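Local coordinates for BH2621 protein (Bacillus halodurans, PDB 2QML), which is uncharacterized but probably transfers acyl groups to an amine and may take part in siderophore biosynthesis, at residues A[27-36]-A[54-65]. Numbering follows the deposited sequence.
Sequences VTMDDVDMLH and LVDYKKHLQTFL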
loop_
_atom_site.group_PDB
_atom_site.type_symbol
_atom_site.label_atom_id
_atom_site.label_comp_id
_atom_site.label_asym_id
_atom_site.label_seq_id
_atom_site.Cartn_x
_atom_site.Cartn_y
_atom_site.Cartn_z
ATOM N N VAL A 27 1.757 10.693 -7.056
ATOM C CA VAL A 27 1.187 11.822 -6.378
ATOM C C VAL A 27 1.989 13.123 -6.753
ATOM O O VAL A 27 3.212 13.100 -6.997
ATOM C CB VAL A 27 1.203 11.579 -4.861
ATOM C CG1 VAL A 27 0.949 12.879 -4.075
ATOM C CG2 VAL A 27 0.232 10.431 -4.449
ATOM N N THR A 28 1.285 14.246 -6.773
ATOM C CA THR A 28 1.861 15.558 -6.947
ATOM C C THR A 28 1.279 16.496 -5.901
ATOM O O THR A 28 0.321 16.169 -5.240
ATOM C CB THR A 28 1.612 16.187 -8.362
ATOM O OG1 THR A 28 0.268 16.654 -8.466
ATOM C CG2 THR A 28 1.892 15.164 -9.439
HETATM N N MSE A 29 1.829 17.699 -5.798
HETATM C CA MSE A 29 1.321 18.705 -4.850
HETATM C C MSE A 29 -0.086 19.170 -5.175
HETATM O O MSE A 29 -0.776 19.687 -4.281
HETATM C CB MSE A 29 2.281 19.901 -4.714
HETATM C CG MSE A 29 3.593 19.569 -4.003
HETATM SE SE MSE A 29 3.336 18.961 -2.182
HETATM C CE MSE A 29 2.612 20.608 -1.384
ATOM N N ASP A 30 -0.548 18.942 -6.410
ATOM C CA ASP A 30 -1.933 19.246 -6.760
ATOM C C ASP A 30 -2.917 18.334 -6.065
ATOM O O ASP A 30 -4.108 18.609 -6.069
ATOM C CB ASP A 30 -2.181 19.118 -8.266
ATOM C CG ASP A 30 -1.444 20.172 -9.098
ATOM O OD1 ASP A 30 -1.120 21.276 -8.569
ATOM O OD2 ASP A 30 -1.226 19.852 -10.300
ATOM N N ASP A 31 -2.443 17.243 -5.481
ATOM C CA ASP A 31 -3.296 16.297 -4.798
ATOM C C ASP A 31 -3.468 16.591 -3.333
ATOM O O ASP A 31 -4.206 15.868 -2.683
ATOM C CB ASP A 31 -2.695 14.909 -4.901
ATOM C CG ASP A 31 -2.544 14.443 -6.324
ATOM O OD1 ASP A 31 -3.394 14.806 -7.157
ATOM O OD2 ASP A 31 -1.577 13.692 -6.558
ATOM N N VAL A 32 -2.887 17.683 -2.853
ATOM C CA VAL A 32 -2.845 17.916 -1.410
ATOM C C VAL A 32 -4.220 18.066 -0.787
ATOM O O VAL A 32 -4.420 17.532 0.313
ATOM C CB VAL A 32 -1.896 19.100 -1.027
ATOM C CG1 VAL A 32 -2.431 20.428 -1.466
ATOM C CG2 VAL A 32 -1.648 19.067 0.518
ATOM N N ASP A 33 -5.140 18.787 -1.414
ATOM C CA ASP A 33 -6.466 18.952 -0.817
ATOM C C ASP A 33 -7.225 17.614 -0.732
ATOM O O ASP A 33 -7.898 17.322 0.266
ATOM C CB ASP A 33 -7.285 20.002 -1.581
ATOM C CG ASP A 33 -6.597 21.364 -1.621
ATOM O OD1 ASP A 33 -6.257 21.927 -0.591
ATOM O OD2 ASP A 33 -6.372 21.867 -2.719
HETATM N N MSE A 34 -7.155 16.834 -1.793
HETATM C CA MSE A 34 -7.822 15.555 -1.832
HETATM C C MSE A 34 -7.246 14.602 -0.802
HETATM O O MSE A 34 -7.988 13.957 -0.067
HETATM C CB MSE A 34 -7.690 14.930 -3.228
HETATM C CG MSE A 34 -8.308 13.548 -3.340
HETATM SE SE MSE A 34 -8.299 12.964 -5.198
HETATM C CE MSE A 34 -6.449 12.670 -5.474
ATOM N N LEU A 35 -5.932 14.513 -0.747
ATOM C CA LEU A 35 -5.252 13.621 0.191
ATOM C C LEU A 35 -5.540 14.062 1.646
ATOM O O LEU A 35 -5.794 13.231 2.545
ATOM C CB LEU A 35 -3.762 13.530 -0.109
ATOM C CG LEU A 35 -3.386 12.844 -1.423
ATOM C CD1 LEU A 35 -1.878 12.870 -1.591
ATOM C CD2 LEU A 35 -3.946 11.438 -1.469
ATOM N N HIS A 36 -5.509 15.375 1.881
ATOM C CA HIS A 36 -5.845 15.948 3.203
ATOM C C HIS A 36 -7.253 15.526 3.658
ATOM O O HIS A 36 -7.471 15.156 4.803
ATOM C CB HIS A 36 -5.692 17.456 3.135
ATOM C CG HIS A 36 -6.115 18.158 4.384
ATOM N ND1 HIS A 36 -7.313 18.832 4.480
ATOM C CD2 HIS A 36 -5.526 18.245 5.601
ATOM C CE1 HIS A 36 -7.426 19.325 5.697
ATOM N NE2 HIS A 36 -6.353 18.998 6.391
ATOM N N LEU A 54 -4.359 21.633 7.028
ATOM C CA LEU A 54 -3.919 21.613 5.631
ATOM C C LEU A 54 -2.481 22.182 5.459
ATOM O O LEU A 54 -1.694 21.575 4.762
ATOM C CB LEU A 54 -4.930 22.374 4.763
ATOM C CG LEU A 54 -4.621 22.393 3.269
ATOM C CD1 LEU A 54 -4.605 20.967 2.693
ATOM C CD2 LEU A 54 -5.601 23.302 2.547
ATOM N N VAL A 55 -2.139 23.269 6.162
ATOM C CA VAL A 55 -0.817 23.865 6.070
ATOM C C VAL A 55 0.282 22.858 6.444
ATOM O O VAL A 55 1.312 22.770 5.790
ATOM C CB VAL A 55 -0.714 25.204 6.915
ATOM C CG1 VAL A 55 -0.840 24.976 8.431
ATOM C CG2 VAL A 55 0.587 25.913 6.601
ATOM N N ASP A 56 0.028 22.086 7.480
ATOM C CA ASP A 56 0.983 21.081 7.934
ATOM C C ASP A 56 1.002 19.899 6.982
ATOM O O ASP A 56 2.094 19.379 6.663
ATOM C CB ASP A 56 0.620 20.618 9.301
ATOM C CG ASP A 56 0.697 21.738 10.318
ATOM O OD1 ASP A 56 1.605 22.625 10.269
ATOM O OD2 ASP A 56 -0.225 21.726 11.179
ATOM N N TYR A 57 -0.185 19.441 6.563
ATOM C CA TYR A 57 -0.256 18.324 5.629
ATOM C C TYR A 57 0.528 18.654 4.350
ATOM O O TYR A 57 1.240 17.802 3.857
ATOM C CB TYR A 57 -1.708 17.835 5.336
ATOM C CG TYR A 57 -1.646 16.534 4.567
ATOM C CD1 TYR A 57 -1.270 15.348 5.182
ATOM C CD2 TYR A 57 -1.882 16.528 3.190
ATOM C CE1 TYR A 57 -1.167 14.190 4.459
ATOM C CE2 TYR A 57 -1.748 15.384 2.465
ATOM C CZ TYR A 57 -1.393 14.223 3.104
ATOM O OH TYR A 57 -1.256 13.129 2.320
ATOM N N LYS A 58 0.419 19.880 3.854
ATOM C CA LYS A 58 1.191 20.332 2.689
ATOM C C LYS A 58 2.713 20.138 2.893
ATOM O O LYS A 58 3.402 19.561 2.030
ATOM C CB LYS A 58 0.862 21.806 2.378
ATOM C CG LYS A 58 -0.462 22.009 1.707
ATOM C CD LYS A 58 -0.740 23.519 1.400
ATOM C CE LYS A 58 -2.086 23.723 0.680
ATOM N NZ LYS A 58 -2.473 25.164 0.575
ATOM N N LYS A 59 3.210 20.565 4.050
ATOM C CA LYS A 59 4.634 20.466 4.390
ATOM C C LYS A 59 5.055 18.998 4.485
ATOM O O LYS A 59 6.158 18.631 4.085
ATOM C CB LYS A 59 4.974 21.216 5.705
ATOM C CG LYS A 59 4.619 22.725 5.802
ATOM C CD LYS A 59 5.210 23.411 7.085
ATOM C CE LYS A 59 4.567 24.803 7.450
ATOM N NZ LYS A 59 5.261 25.501 8.601
ATOM N N HIS A 60 4.201 18.171 5.065
ATOM C CA HIS A 60 4.480 16.754 5.135
ATOM C C HIS A 60 4.506 16.094 3.749
ATOM O O HIS A 60 5.418 15.331 3.435
ATOM C CB HIS A 60 3.462 16.057 6.043
ATOM C CG HIS A 60 3.431 14.569 5.853
ATOM N ND1 HIS A 60 4.433 13.753 6.312
ATOM C CD2 HIS A 60 2.528 13.767 5.242
ATOM C CE1 HIS A 60 4.162 12.511 5.948
ATOM N NE2 HIS A 60 2.995 12.491 5.344
ATOM N N LEU A 61 3.488 16.355 2.954
ATOM C CA LEU A 61 3.420 15.761 1.635
ATOM C C LEU A 61 4.633 16.164 0.799
ATOM O O LEU A 61 5.247 15.318 0.134
ATOM C CB LEU A 61 2.106 16.152 0.947
ATOM C CG LEU A 61 1.852 15.444 -0.393
ATOM C CD1 LEU A 61 1.813 13.938 -0.193
ATOM C CD2 LEU A 61 0.557 15.969 -1.108
ATOM N N GLN A 62 5.014 17.427 0.843
ATOM C CA GLN A 62 6.212 17.905 0.141
ATOM C C GLN A 62 7.465 17.160 0.554
ATOM O O GLN A 62 8.245 16.732 -0.290
ATOM C CB GLN A 62 6.323 19.390 0.410
ATOM C CG GLN A 62 7.296 20.144 -0.361
ATOM C CD GLN A 62 7.074 21.601 -0.113
ATOM O OE1 GLN A 62 7.154 22.069 1.031
ATOM N NE2 GLN A 62 6.752 22.328 -1.165
ATOM N N THR A 63 7.635 16.929 1.855
ATOM C CA THR A 63 8.797 16.233 2.353
ATOM C C THR A 63 8.807 14.788 1.814
ATOM O O THR A 63 9.836 14.312 1.343
ATOM C CB THR A 63 8.800 16.262 3.859
ATOM O OG1 THR A 63 8.793 17.635 4.305
ATOM C CG2 THR A 63 10.044 15.582 4.424
ATOM N N PHE A 64 7.676 14.111 1.857
ATOM C CA PHE A 64 7.564 12.724 1.382
ATOM C C PHE A 64 7.771 12.628 -0.111
ATOM O O PHE A 64 8.398 11.700 -0.555
ATOM C CB PHE A 64 6.224 12.095 1.788
ATOM C CG PHE A 64 6.292 11.311 3.073
ATOM C CD1 PHE A 64 7.171 11.684 4.069
ATOM C CD2 PHE A 64 5.496 10.195 3.296
ATOM C CE1 PHE A 64 7.276 10.939 5.240
ATOM C CE2 PHE A 64 5.613 9.465 4.465
ATOM C CZ PHE A 64 6.508 9.849 5.441
ATOM N N LEU A 65 7.325 13.620 -0.860
ATOM C CA LEU A 65 7.538 13.635 -2.329
ATOM C C LEU A 65 9.007 13.825 -2.687
ATOM O O LEU A 65 9.437 13.360 -3.746
ATOM C CB LEU A 65 6.673 14.690 -2.991
ATOM C CG LEU A 65 5.161 14.414 -3.085
ATOM C CD1 LEU A 65 4.399 15.626 -3.564
ATOM C CD2 LEU A 65 4.810 13.156 -3.956
HETATM O O HOH W 1 -4.639 24.037 -1.055
#
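The imidazole of H36 carries L54 over one face: methyl CD1 lies 4.0 Å from the ring centroid of H36, 26° off the normal, in a CH-pi contact. CB of Y57 approaches the same ring obliquely, while NE2 is hydrogen-bonded to the backbone carbonyl of I52, which helps to hold the rotation of the imidazole beside the start of helix 54-65. The phenol of Y57 has CA of H36 over one face and the CG2 methyl of V32 at its edge, 3.7 Å from CD2 of Y57; beyond, CB of L35 comes to 3.5 Å from the hydroxyl OH of Y57. A chi1 of 69° sets CG1 of V32 between the backbone N and the carbonyl carbon and turns CG2, the other branch, into helix 54-65. The side chain of V32 sits as a knob among L54, Y57, K58 and L61, its CG2 a tight 3.4 Å from CG of K58. L61 spreads its methyls, CD2 over CA of V32 and CD1 toward CG1 of V27. At the other end the chain of M29, a selenomethionine, bends at chi2 and chi3 and lays SE 3.8 Å from CD1 of L65, with CE near the carbonyl of K58. No direct hydrogen bond joins the segments; near the exposed D33 and K58 a water donates to OD1 of D33 (2.7 Å) and accepts weakly from NZ of K58. Packing is thus almost wholly apolar, and the axes of segments 32-36 and 54-65 cross at 109°. The contact packs together two helices linking strands 20-26 and 70-77, and V27 and L61 seat them against L72 of the sheet, as in the beta-alpha-alpha-beta start of the GNAT fold.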